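Local coordinates for adenosyl-chloride synthase (Thermotoga maritima, PDB 2ZBV), which binds adenosine between its subunits and probably acts on S-adenosyl-L-methionine, as members of the SAM hydrolase and SAM-dependent halogenase family do, at residues 162-165 against 170-173; 50-55 against 182-187; 20-25 against 29-34; 6-9 against 14-17. All blocks are in the same frame, centred on the assembly; numbering follows the deposited sequence.

Contact 1 of 4, residues 162-165 against 170-173; sequences KPVV and VIGE
Val164 lies alongside Ile171 with the two side chains pointing the same way, and its CG2 methyl meets CG2 of Ile171 at 3.5 Å. The branch of Ile171 that makes this contact sits between its own backbone N and carbonyl carbon, while CG1 runs anti to the N (chi1 173°) and carries the rest of the chain off from Val164. On the other face of the ribbon Val165 and Val170 repeat the side-by-side arrangement, CG2 of Val165 resting 3.7 Å from CG1 of Val170. The segments belong to a beta hairpin made by strands 164-166 and 169-177, with Val165 and Val170 forming an antiparallel non-hydrogen-bonded pair. A single backbone bond, Ile171 N to Val164 O at 3.2 Å, joins the two segments; Val164 O also receives a CA-H contact from Val170. Toward the start of the first segment the chain no longer pairs regularly, and Pro163 instead sets its CA 3.3 Å from Ile171 O in a second CA-H...O contact. The Val165 and Val170 face is covered by helix 189-192, through Leu191 and Phe192 respectively, and by Leu195. Beyond the hairpin, Val170 and Gly172 bond through their backbones to Ile261 and Ile259 of strand 258-262.

Contact 2 of 4, residues 50-55 against 182-187; sequences LYRASL and NVSTNI. With ADN (adenosine), chain F.
Arg52 meets Ser184 and Thr185 with the edge of its guanidinium, a short way along the chain from Asn182, which lies just before strand 183-185 and binds adenosine. The amide of Asn182 grips the adenine twice: ND2 donates to N7 of adenosine over 3.1 Å in a nearly straight bond (175°), and OD1 accepts from N6 of adenosine at 3.2 Å. At Ser184 the side chain turns toward the helix, with OG anti to the backbone N (chi1 -178°), and stands 2.7 Å from NH1 of Arg52 in a bent, weak hydrogen bond; OG is also bonded to Asp233. Thr185 contributes its carbonyl: NH2 of Arg52 reaches Thr185 O at 2.9 Å, approaching from above the carbonyl plane. Thr185 OG1 accepts from Ile187 N, an ST turn where the chain rounds a corner, and is also hydrogen-bonded to Leu238 O. Asn186 CA also lies at the guanidinium edge, 3.8 Å from NH2 of Arg52. A leucine in place of Arg52 would probably leave Thr185 O without this donor and Ser184 OG without its weak one, removing a polar link between helix 43-54 and strand 183-185. Arg52 also packs on Ala175 and Ile176 of strand 169-177, with Phe237 of strand 237-242 in a cation-pi contact and His13 of the second subunit against it.

Contact 3 of 4, residues 20-25 against 29-34; sequences AVIKRI and AEIIDI
Ile22 and Ile31 reach toward each other tip to tip where helix 14-25 packs on strand 31-33, the second half of a beta-alpha-beta unit that begins with strand 2-6. In Ile22 the ethyl branch lies anti to the carbonyl carbon (chi1 -66°), which leaves CG2 anti to the backbone N and directed at the strand. CG2 of Ile22 touches CB of Ala29 at 3.8 Å and CD1 of Ile31 at 3.7 Å. Ile31 has the same branch arrangement with its chain extended, and its CD1 end also comes within 3.9 Å of CD1 of Ile22, so one terminal methyl fits against both branches of the helix residue. Ile2 of strand 2-6 and Ala133 of helix 127-140 pack on Ile22 as well, and Phe4 meets Ile31, placing these aliphatic groups in the layer between helix and sheet.

Lys23 works differently. Its chain bends at chi2 (-69°) and then runs extended, which brings NZ across to Ala29 O; CE of Lys23 lies 3.2 Å from Ala29 O. The ammonium also forms a salt bridge with Glu30 of the third subunit, and Glu30 of this chain receives Lys23 of the second subunit in turn. Replacing Lys23 by a methionine is likely to strip Glu30 of the third subunit of its salt-bridge mate. The hydrogen bond from Lys23 NZ to Ala29 O is modelled very short, at 2.4 Å, a length best treated as doubtful.

Contact 4 of 4, residues 6-9 against 14-17; sequences TDWG and YVGV. With ADN (adenosine), chain D.
Trp8 and the start of helix 14-25 meet chiefly through nonpolar contacts: CE3 of Trp8 lies 3.7 Å from CB of Tyr14 and 3.9 Å from CG2 of Val15. CG of Trp8 is anti to the carbonyl carbon (chi1 -54°), which turns the indole to the helix, and Val15 N and CA lie at the ring's edge, near its plane. Thr6 CG2 covers one face over its centre, and Phe126 meets the indole edge-to-face.

Within the loop, Trp8 N donates to Thr6 OG1 at 3.0 Å, an ST turn, and OG1 is also bonded to His36. Between the segments one water donates to Gly9 O at 2.6 Å and accepts from Val15 N at 2.9 Å. Tyr14 OH bonds to Asp178 of the third subunit.

Asp7 holds the ligand by both carboxylate oxygens, OD1 accepting from O3' of adenosine and OD2 from O2', each at 2.8 Å. OD2 takes a further bond from Phe41 N, which, with the ribose bonds, probably restrains the carboxylate's rotation. The loop between strand 2-6 and helix 14-25 thereby contributes the Asp7 grip on both ribose hydroxyls to an adenosine site that Thr125 and Asp68 of this chain and residues of the third subunit complete.

Overall arrangement
Contacts 3 and 4 share helix 14-25, their centres 12 Å apart, and both belong to the N-terminal domain. Contacts 1 and 2 adjoin on neighbouring strands of the C-terminal sheet, where Asn186 OD1 and Glu173 N probably form a hydrogen bond at 2.8 Å; their centres lie 14 Å apart. Contact 2 bridges the two halves, touching contact 3 through Ala53 and Ile34. Contact 4 contributes Asp7 to the ribose and contact 2 contributes Asn182 to the adenine; in both sites described the two come from different subunits, so these pockets form at interfaces. Contact 1 is remote from contact 4, about 19 Å between nearest atoms.

Contact 1 of 4, residues 162-165 against 170-173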
loop_
_atom_site.group_PDB
_atom_site.type_symbol
_atom_site.label_atom_id
_atom_site.label_comp_id
_atom_site.label_asym_id
_atom_site.label_seq_id
_atom_site.Cartn_x
_atom_site.Cartn_y
_atom_site.Cartn_z
ATOM N N LYS A 162 -27.290 12.741 -13.801
ATOM C CA LYS A 162 -26.316 13.720 -14.277
ATOM C C LYS A 162 -26.414 15.052 -13.543
ATOM O O LYS A 162 -27.507 15.572 -13.321
ATOM C CB LYS A 162 -26.496 13.967 -15.780
ATOM C CG LYS A 162 -25.873 15.278 -16.263
ATOM C CD LYS A 162 -24.630 15.079 -17.117
ATOM C CE LYS A 162 -24.990 14.768 -18.559
ATOM N NZ LYS A 162 -23.788 14.786 -19.438
ATOM N N PRO A 163 -25.263 15.620 -13.150
ATOM C CA PRO A 163 -25.285 16.903 -12.446
ATOM C C PRO A 163 -25.736 17.988 -13.418
ATOM O O PRO A 163 -25.190 18.115 -14.516
ATOM C CB PRO A 163 -23.834 17.076 -12.003
ATOM C CG PRO A 163 -23.076 16.407 -13.099
ATOM C CD PRO A 163 -23.881 15.144 -13.327
ATOM N N VAL A 164 -26.739 18.758 -13.021
ATOM C CA VAL A 164 -27.247 19.820 -13.875
ATOM C C VAL A 164 -27.259 21.165 -13.169
ATOM O O VAL A 164 -27.208 21.241 -11.940
ATOM C CB VAL A 164 -28.688 19.521 -14.344
ATOM C CG1 VAL A 164 -28.716 18.250 -15.184
ATOM C CG2 VAL A 164 -29.602 19.390 -13.134
ATOM N N VAL A 165 -27.323 22.226 -13.964
ATOM C CA VAL A 165 -27.381 23.581 -13.445
ATOM C C VAL A 165 -28.830 24.031 -13.551
ATOM O O VAL A 165 -29.398 24.049 -14.643
ATOM C CB VAL A 165 -26.513 24.542 -14.275
ATOM C CG1 VAL A 165 -26.758 25.977 -13.833
ATOM C CG2 VAL A 165 -25.051 24.183 -14.120
ATOM N N VAL A 170 -26.387 24.295 -8.471
ATOM C CA VAL A 170 -25.955 23.072 -9.123
ATOM C C VAL A 170 -26.257 21.907 -8.188
ATOM O O VAL A 170 -25.954 21.958 -6.993
ATOM C CB VAL A 170 -24.443 23.099 -9.433
ATOM C CG1 VAL A 170 -24.153 24.122 -10.515
ATOM C CG2 VAL A 170 -23.660 23.433 -8.175
ATOM N N ILE A 171 -26.873 20.868 -8.736
ATOM C CA ILE A 171 -27.222 19.687 -7.963
ATOM C C ILE A 171 -26.331 18.530 -8.396
ATOM O O ILE A 171 -26.072 18.348 -9.584
ATOM C CB ILE A 171 -28.701 19.291 -8.188
ATOM C CG1 ILE A 171 -28.991 17.946 -7.514
ATOM C CG2 ILE A 171 -28.997 19.226 -9.681
ATOM C CD1 ILE A 171 -30.397 17.420 -7.740
ATOM N N GLY A 172 -25.858 17.755 -7.428
ATOM C CA GLY A 172 -24.998 16.631 -7.744
ATOM C C GLY A 172 -24.915 15.651 -6.594
ATOM O O GLY A 172 -25.799 15.610 -5.734
ATOM N N GLU A 173 -23.844 14.862 -6.572
ATOM C CA GLU A 173 -23.647 13.869 -5.524
ATOM C C GLU A 173 -22.177 13.794 -5.144
ATOM O O GLU A 173 -21.313 14.185 -5.923
ATOM C CB GLU A 173 -24.087 12.491 -6.022
ATOM C CG GLU A 173 -25.485 12.456 -6.611
ATOM C CD GLU A 173 -25.642 11.370 -7.658
ATOM O OE1 GLU A 173 -25.503 10.179 -7.310
ATOM O OE2 GLU A 173 -25.897 11.715 -8.831
#

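Contact 2 of 4, residues 50-55 against 182-187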
loop_
_atom_site.group_PDB
_atom_site.type_symbol
_atom_site.label_atom_id
_atom_site.label_comp_id
_atom_site.label_asym_id
_atom_site.label_seq_id
_atom_site.Cartn_x
_atom_site.Cartn_y
_atom_site.Cartn_z
ATOM N N LEU A 50 -11.598 5.501 -11.541
ATOM C CA LEU A 50 -11.017 5.066 -12.813
ATOM C C LEU A 50 -10.926 6.224 -13.802
ATOM O O LEU A 50 -9.871 6.495 -14.371
ATOM C CB LEU A 50 -11.873 3.960 -13.429
ATOM C CG LEU A 50 -11.463 3.525 -14.837
ATOM C CD1 LEU A 50 -10.091 2.867 -14.784
ATOM C CD2 LEU A 50 -12.510 2.549 -15.391
ATOM N N TYR A 51 -12.039 6.909 -14.012
ATOM C CA TYR A 51 -12.029 8.032 -14.942
ATOM C C TYR A 51 -11.013 9.102 -14.541
ATOM O O TYR A 51 -10.159 9.492 -15.331
ATOM C CB TYR A 51 -13.415 8.660 -15.037
ATOM C CG TYR A 51 -13.399 9.970 -15.786
ATOM C CD1 TYR A 51 -13.014 10.023 -17.127
ATOM C CD2 TYR A 51 -13.727 11.165 -15.143
ATOM C CE1 TYR A 51 -12.956 11.237 -17.811
ATOM C CE2 TYR A 51 -13.669 12.386 -15.820
ATOM C CZ TYR A 51 -13.283 12.411 -17.149
ATOM O OH TYR A 51 -13.211 13.612 -17.811
ATOM N N ARG A 52 -11.103 9.576 -13.305
ATOM C CA ARG A 52 -10.187 10.611 -12.840
ATOM C C ARG A 52 -8.720 10.226 -12.954
ATOM O O ARG A 52 -7.897 11.030 -13.391
ATOM C CB ARG A 52 -10.566 11.012 -11.412
ATOM C CG ARG A 52 -11.992 11.531 -11.389
ATOM C CD ARG A 52 -12.515 11.938 -10.043
ATOM N NE ARG A 52 -13.951 12.189 -10.164
ATOM C CZ ARG A 52 -14.681 12.847 -9.272
ATOM N NH1 ARG A 52 -14.114 13.334 -8.175
ATOM N NH2 ARG A 52 -15.981 13.009 -9.479
ATOM N N ALA A 53 -8.378 8.997 -12.595
ATOM C CA ALA A 53 -6.984 8.583 -12.714
ATOM C C ALA A 53 -6.552 8.464 -14.179
ATOM O O ALA A 53 -5.418 8.809 -14.520
ATOM C CB ALA A 53 -6.768 7.260 -12.015
ATOM N N SER A 54 -7.456 7.980 -15.036
ATOM C CA SER A 54 -7.155 7.781 -16.460
ATOM C C SER A 54 -6.772 9.063 -17.178
ATOM O O SER A 54 -6.096 9.025 -18.207
ATOM C CB SER A 54 -8.349 7.145 -17.192
ATOM O OG SER A 54 -9.441 8.041 -17.294
ATOM N N LEU A 55 -7.213 10.195 -16.637
ATOM C CA LEU A 55 -6.903 11.488 -17.226
ATOM C C LEU A 55 -5.399 11.752 -17.224
ATOM O O LEU A 55 -4.893 12.525 -18.043
ATOM C CB LEU A 55 -7.613 12.602 -16.451
ATOM C CG LEU A 55 -9.119 12.759 -16.659
ATOM C CD1 LEU A 55 -9.660 13.731 -15.616
ATOM C CD2 LEU A 55 -9.405 13.272 -18.076
ATOM N N ASN A 182 -11.491 15.261 2.245
ATOM C CA ASN A 182 -11.953 16.186 1.231
ATOM C C ASN A 182 -13.126 15.505 0.541
ATOM O O ASN A 182 -13.102 14.293 0.306
ATOM C CB ASN A 182 -10.835 16.499 0.238
ATOM C CG ASN A 182 -9.682 17.251 0.887
ATOM O OD1 ASN A 182 -9.895 18.095 1.762
ATOM N ND2 ASN A 182 -8.458 16.963 0.449
ATOM N N VAL A 183 -14.154 16.288 0.236
ATOM C CA VAL A 183 -15.369 15.777 -0.386
ATOM C C VAL A 183 -15.471 16.175 -1.858
ATOM O O VAL A 183 -15.857 17.295 -2.173
ATOM C CB VAL A 183 -16.612 16.306 0.378
ATOM C CG1 VAL A 183 -17.899 15.873 -0.313
ATOM C CG2 VAL A 183 -16.585 15.794 1.814
ATOM N N SER A 184 -15.119 15.264 -2.759
ATOM C CA SER A 184 -15.203 15.573 -4.181
ATOM C C SER A 184 -16.538 15.112 -4.762
ATOM O O SER A 184 -16.954 13.971 -4.558
ATOM C CB SER A 184 -14.067 14.918 -4.953
ATOM O OG SER A 184 -14.157 15.282 -6.319
ATOM N N THR A 185 -17.200 16.009 -5.487
ATOM C CA THR A 185 -18.497 15.707 -6.085
ATOM C C THR A 185 -18.330 15.263 -7.532
ATOM O O THR A 185 -17.210 15.151 -8.032
ATOM C CB THR A 185 -19.426 16.943 -6.073
ATOM O OG1 THR A 185 -18.941 17.911 -7.009
ATOM C CG2 THR A 185 -19.458 17.576 -4.690
ATOM N N ASN A 186 -19.453 15.012 -8.194
ATOM C CA ASN A 186 -19.447 14.600 -9.590
ATOM C C ASN A 186 -19.816 15.815 -10.432
ATOM O O ASN A 186 -20.140 15.697 -11.609
ATOM C CB ASN A 186 -20.456 13.471 -9.811
ATOM C CG ASN A 186 -21.888 13.914 -9.593
ATOM O OD1 ASN A 186 -22.159 14.824 -8.806
ATOM N ND2 ASN A 186 -22.820 13.259 -10.284
ATOM N N ILE A 187 -19.752 16.988 -9.809
ATOM C CA ILE A 187 -20.070 18.249 -10.472
ATOM C C ILE A 187 -18.810 18.856 -11.087
ATOM O O ILE A 187 -17.864 19.188 -10.377
ATOM C CB ILE A 187 -20.650 19.269 -9.465
ATOM C CG1 ILE A 187 -21.925 18.711 -8.833
ATOM C CG2 ILE A 187 -20.931 20.596 -10.165
ATOM C CD1 ILE A 187 -22.365 19.465 -7.592
HETATM O "O5'" ADN F . -1.258 18.481 -3.046
HETATM C "C5'" ADN F . -1.092 17.426 -2.108
HETATM C "C4'" ADN F . -1.061 18.027 -0.708
HETATM O "O4'" ADN F . -2.308 18.695 -0.393
HETATM C "C3'" ADN F . -0.861 16.958 0.387
HETATM O "O3'" ADN F . 0.518 16.799 0.676
HETATM C "C2'" ADN F . -1.705 17.489 1.580
HETATM O "O2'" ADN F . -0.891 17.741 2.742
HETATM C "C1'" ADN F . -2.376 18.767 1.057
HETATM N N9 ADN F . -3.783 18.820 1.481
HETATM C C8 ADN F . -4.786 17.971 1.077
HETATM N N7 ADN F . -5.905 18.296 1.645
HETATM C C5 ADN F . -5.708 19.365 2.448
HETATM C C6 ADN F . -6.539 20.147 3.308
HETATM N N6 ADN F . -7.877 19.850 3.446
HETATM N N1 ADN F . -5.988 21.180 3.982
HETATM C C2 ADN F . -4.688 21.482 3.858
HETATM N N3 ADN F . -3.879 20.773 3.064
HETATM C C4 ADN F . -4.342 19.722 2.352
#

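Contact 3 of 4, residues 20-25 against 29-34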
loop_
_atom_site.group_PDB
_atom_site.type_symbol
_atom_site.label_atom_id
_atom_site.label_comp_id
_atom_site.label_asym_id
_atom_site.label_seq_id
_atom_site.Cartn_x
_atom_site.Cartn_y
_atom_site.Cartn_z
ATOM N N ALA A 20 2.128 -11.210 -10.309
ATOM C CA ALA A 20 3.024 -12.306 -10.658
ATOM C C ALA A 20 2.590 -12.894 -11.996
ATOM O O ALA A 20 3.423 -13.177 -12.853
ATOM C CB ALA A 20 2.997 -13.377 -9.577
ATOM N N VAL A 21 1.283 -13.057 -12.179
ATOM C CA VAL A 21 0.755 -13.603 -13.422
ATOM C C VAL A 21 1.091 -12.685 -14.596
ATOM O O VAL A 21 1.479 -13.148 -15.667
ATOM C CB VAL A 21 -0.774 -13.783 -13.340
ATOM C CG1 VAL A 21 -1.347 -14.022 -14.731
ATOM C CG2 VAL A 21 -1.108 -14.961 -12.417
ATOM N N ILE A 22 0.938 -11.380 -14.387
ATOM C CA ILE A 22 1.236 -10.406 -15.422
ATOM C C ILE A 22 2.718 -10.440 -15.798
ATOM O O ILE A 22 3.064 -10.490 -16.980
ATOM C CB ILE A 22 0.873 -8.978 -14.958
ATOM C CG1 ILE A 22 -0.644 -8.863 -14.787
ATOM C CG2 ILE A 22 1.399 -7.942 -15.971
ATOM C CD1 ILE A 22 -1.099 -7.513 -14.256
ATOM N N LYS A 23 3.580 -10.425 -14.784
ATOM C CA LYS A 23 5.028 -10.434 -14.983
ATOM C C LYS A 23 5.566 -11.742 -15.556
ATOM O O LYS A 23 6.669 -11.778 -16.108
ATOM C CB LYS A 23 5.736 -10.132 -13.662
ATOM C CG LYS A 23 5.600 -8.692 -13.197
ATOM C CD LYS A 23 6.386 -7.754 -14.103
ATOM C CE LYS A 23 6.463 -6.353 -13.520
ATOM N NZ LYS A 23 7.390 -5.496 -14.311
ATOM N N ARG A 24 4.799 -12.817 -15.403
ATOM C CA ARG A 24 5.205 -14.115 -15.934
ATOM C C ARG A 24 4.979 -14.046 -17.435
ATOM O O ARG A 24 5.778 -14.558 -18.219
ATOM C CB ARG A 24 4.368 -15.248 -15.320
ATOM C CG ARG A 24 4.618 -15.457 -13.831
ATOM C CD ARG A 24 3.687 -16.501 -13.206
ATOM N NE ARG A 24 4.003 -17.854 -13.661
ATOM C CZ ARG A 24 3.501 -18.966 -13.129
ATOM N NH1 ARG A 24 2.650 -18.900 -12.111
ATOM N NH2 ARG A 24 3.854 -20.149 -13.615
ATOM N N ILE A 25 3.886 -13.395 -17.821
ATOM C CA ILE A 25 3.544 -13.236 -19.226
ATOM C C ILE A 25 4.480 -12.223 -19.878
ATOM O O ILE A 25 5.034 -12.479 -20.942
ATOM C CB ILE A 25 2.095 -12.761 -19.385
ATOM C CG1 ILE A 25 1.145 -13.901 -19.025
ATOM C CG2 ILE A 25 1.844 -12.294 -20.812
ATOM C CD1 ILE A 25 -0.301 -13.508 -19.084
ATOM N N ALA A 29 6.506 -5.749 -18.286
ATOM C CA ALA A 29 5.274 -4.998 -18.053
ATOM C C ALA A 29 5.441 -3.979 -16.931
ATOM O O ALA A 29 6.032 -4.278 -15.892
ATOM C CB ALA A 29 4.132 -5.954 -17.713
ATOM N N GLU A 30 4.921 -2.777 -17.154
ATOM C CA GLU A 30 4.981 -1.712 -16.163
ATOM C C GLU A 30 3.599 -1.601 -15.527
ATOM O O GLU A 30 2.643 -1.165 -16.167
ATOM C CB GLU A 30 5.346 -0.375 -16.820
ATOM C CG GLU A 30 5.456 0.773 -15.828
ATOM C CD GLU A 30 6.605 0.582 -14.852
ATOM O OE1 GLU A 30 7.770 0.574 -15.306
ATOM O OE2 GLU A 30 6.344 0.436 -13.637
ATOM N N ILE A 31 3.503 -1.990 -14.264
ATOM C CA ILE A 31 2.233 -1.960 -13.551
ATOM C C ILE A 31 2.167 -0.803 -12.562
ATOM O O ILE A 31 2.982 -0.705 -11.652
ATOM C CB ILE A 31 2.015 -3.277 -12.776
ATOM C CG1 ILE A 31 2.177 -4.470 -13.727
ATOM C CG2 ILE A 31 0.626 -3.292 -12.144
ATOM C CD1 ILE A 31 2.165 -5.827 -13.024
ATOM N N ILE A 32 1.202 0.081 -12.754
ATOM C CA ILE A 32 1.041 1.203 -11.840
ATOM C C ILE A 32 -0.288 1.028 -11.142
ATOM O O ILE A 32 -1.322 0.963 -11.782
ATOM C CB ILE A 32 1.042 2.556 -12.565
ATOM C CG1 ILE A 32 2.379 2.742 -13.298
ATOM C CG2 ILE A 32 0.795 3.682 -11.544
ATOM C CD1 ILE A 32 2.581 4.126 -13.898
ATOM N N ASP A 33 -0.243 0.921 -9.823
ATOM C CA ASP A 33 -1.453 0.761 -9.037
ATOM C C ASP A 33 -2.167 2.101 -8.930
ATOM O O ASP A 33 -1.571 3.106 -8.553
ATOM C CB ASP A 33 -1.107 0.256 -7.636
ATOM C CG ASP A 33 -0.490 -1.136 -7.647
ATOM O OD1 ASP A 33 0.405 -1.390 -6.816
ATOM O OD2 ASP A 33 -0.905 -1.980 -8.473
ATOM N N ILE A 34 -3.436 2.115 -9.298
ATOM C CA ILE A 34 -4.243 3.317 -9.190
ATOM C C ILE A 34 -4.677 3.290 -7.725
ATOM O O ILE A 34 -4.484 4.260 -6.989
ATOM C CB ILE A 34 -5.433 3.248 -10.174
ATOM C CG1 ILE A 34 -4.885 3.358 -11.610
ATOM C CG2 ILE A 34 -6.437 4.372 -9.891
ATOM C CD1 ILE A 34 -5.920 3.175 -12.703
#

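Contact 4 of 4, residues 6-9 against 14-17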
loop_
_atom_site.group_PDB
_atom_site.type_symbol
_atom_site.label_atom_id
_atom_site.label_comp_id
_atom_site.label_asym_id
_atom_site.label_seq_id
_atom_site.Cartn_x
_atom_site.Cartn_y
_atom_site.Cartn_z
ATOM N N THR A 6 -8.608 -2.063 -8.176
ATOM C CA THR A 6 -9.451 -3.129 -7.611
ATOM C C THR A 6 -9.976 -2.772 -6.213
ATOM O O THR A 6 -9.666 -1.713 -5.666
ATOM C CB THR A 6 -8.677 -4.465 -7.421
ATOM O OG1 THR A 6 -7.866 -4.377 -6.241
ATOM C CG2 THR A 6 -7.773 -4.779 -8.631
ATOM N N ASP A 7 -10.756 -3.691 -5.644
ATOM C CA ASP A 7 -11.299 -3.551 -4.297
ATOM C C ASP A 7 -10.722 -4.702 -3.466
ATOM O O ASP A 7 -11.283 -5.078 -2.443
ATOM C CB ASP A 7 -12.839 -3.634 -4.325
ATOM C CG ASP A 7 -13.356 -4.984 -4.841
ATOM O OD1 ASP A 7 -12.603 -5.689 -5.545
ATOM O OD2 ASP A 7 -14.524 -5.335 -4.560
ATOM N N TRP A 8 -9.586 -5.245 -3.906
ATOM C CA TRP A 8 -8.972 -6.383 -3.222
ATOM C C TRP A 8 -8.236 -6.071 -1.922
ATOM O O TRP A 8 -8.112 -6.941 -1.066
ATOM C CB TRP A 8 -8.004 -7.122 -4.153
ATOM C CG TRP A 8 -8.590 -7.561 -5.472
ATOM C CD1 TRP A 8 -9.894 -7.473 -5.873
ATOM C CD2 TRP A 8 -7.857 -8.051 -6.597
ATOM N NE1 TRP A 8 -10.014 -7.865 -7.185
ATOM C CE2 TRP A 8 -8.779 -8.225 -7.654
ATOM C CE3 TRP A 8 -6.506 -8.356 -6.817
ATOM C CZ2 TRP A 8 -8.392 -8.689 -8.921
ATOM C CZ3 TRP A 8 -6.119 -8.817 -8.080
ATOM C CH2 TRP A 8 -7.062 -8.977 -9.114
ATOM N N GLY A 9 -7.754 -4.846 -1.778
ATOM C CA GLY A 9 -7.024 -4.470 -0.575
ATOM C C GLY A 9 -5.559 -4.866 -0.695
ATOM O O GLY A 9 -5.232 -5.803 -1.410
ATOM N N TYR A 14 -3.831 -11.223 -2.878
ATOM C CA TYR A 14 -4.471 -11.211 -4.188
ATOM C C TYR A 14 -3.794 -10.297 -5.194
ATOM O O TYR A 14 -3.536 -10.690 -6.332
ATOM C CB TYR A 14 -5.943 -10.810 -4.059
ATOM C CG TYR A 14 -6.734 -11.656 -3.079
ATOM C CD1 TYR A 14 -6.588 -13.042 -3.054
ATOM C CD2 TYR A 14 -7.657 -11.072 -2.212
ATOM C CE1 TYR A 14 -7.347 -13.830 -2.190
ATOM C CE2 TYR A 14 -8.427 -11.848 -1.342
ATOM C CZ TYR A 14 -8.267 -13.228 -1.338
ATOM O OH TYR A 14 -9.030 -14.006 -0.486
ATOM N N VAL A 15 -3.511 -9.070 -4.786
ATOM C CA VAL A 15 -2.877 -8.142 -5.704
ATOM C C VAL A 15 -1.537 -8.693 -6.179
ATOM O O VAL A 15 -1.244 -8.679 -7.373
ATOM C CB VAL A 15 -2.672 -6.766 -5.046
ATOM C CG1 VAL A 15 -1.760 -5.910 -5.908
ATOM C CG2 VAL A 15 -4.029 -6.084 -4.869
ATOM N N GLY A 16 -0.738 -9.195 -5.243
ATOM C CA GLY A 16 0.561 -9.743 -5.599
ATOM C C GLY A 16 0.518 -10.910 -6.578
ATOM O O GLY A 16 1.343 -10.973 -7.490
ATOM N N VAL A 17 -0.424 -11.839 -6.408
ATOM C CA VAL A 17 -0.483 -12.982 -7.325
ATOM C C VAL A 17 -0.887 -12.563 -8.730
ATOM O O VAL A 17 -0.428 -13.148 -9.701
ATOM C CB VAL A 17 -1.438 -14.103 -6.818
ATOM C CG1 VAL A 17 -0.895 -14.696 -5.533
ATOM C CG2 VAL A 17 -2.831 -13.563 -6.591
HETATM O "O5'" ADN D . -12.608 -12.089 -8.082
HETATM C "C5'" ADN D . -12.352 -10.863 -7.387
HETATM C "C4'" ADN D . -13.678 -10.212 -7.000
HETATM O "O4'" ADN D . -14.457 -11.047 -6.091
HETATM C "C3'" ADN D . -13.496 -8.861 -6.270
HETATM O "O3'" ADN D . -13.473 -7.781 -7.201
HETATM C "C2'" ADN D . -14.699 -8.824 -5.302
HETATM O "O2'" ADN D . -15.565 -7.722 -5.577
HETATM C "C1'" ADN D . -15.418 -10.159 -5.482
HETATM N N9 ADN D . -15.849 -10.680 -4.173
HETATM C C8 ADN D . -15.024 -11.126 -3.162
HETATM N N7 ADN D . -15.725 -11.511 -2.141
HETATM C C5 ADN D . -17.038 -11.342 -2.415
HETATM C C6 ADN D . -18.248 -11.575 -1.703
HETATM N N6 ADN D . -18.223 -12.098 -0.417
HETATM N N1 ADN D . -19.418 -11.276 -2.310
HETATM C C2 ADN D . -19.466 -10.769 -3.559
HETATM N N3 ADN D . -18.351 -10.537 -4.260
HETATM C C4 ADN D . -17.136 -10.805 -3.733
HETATM O O HOH W 1 -4.530 -8.155 -2.209
#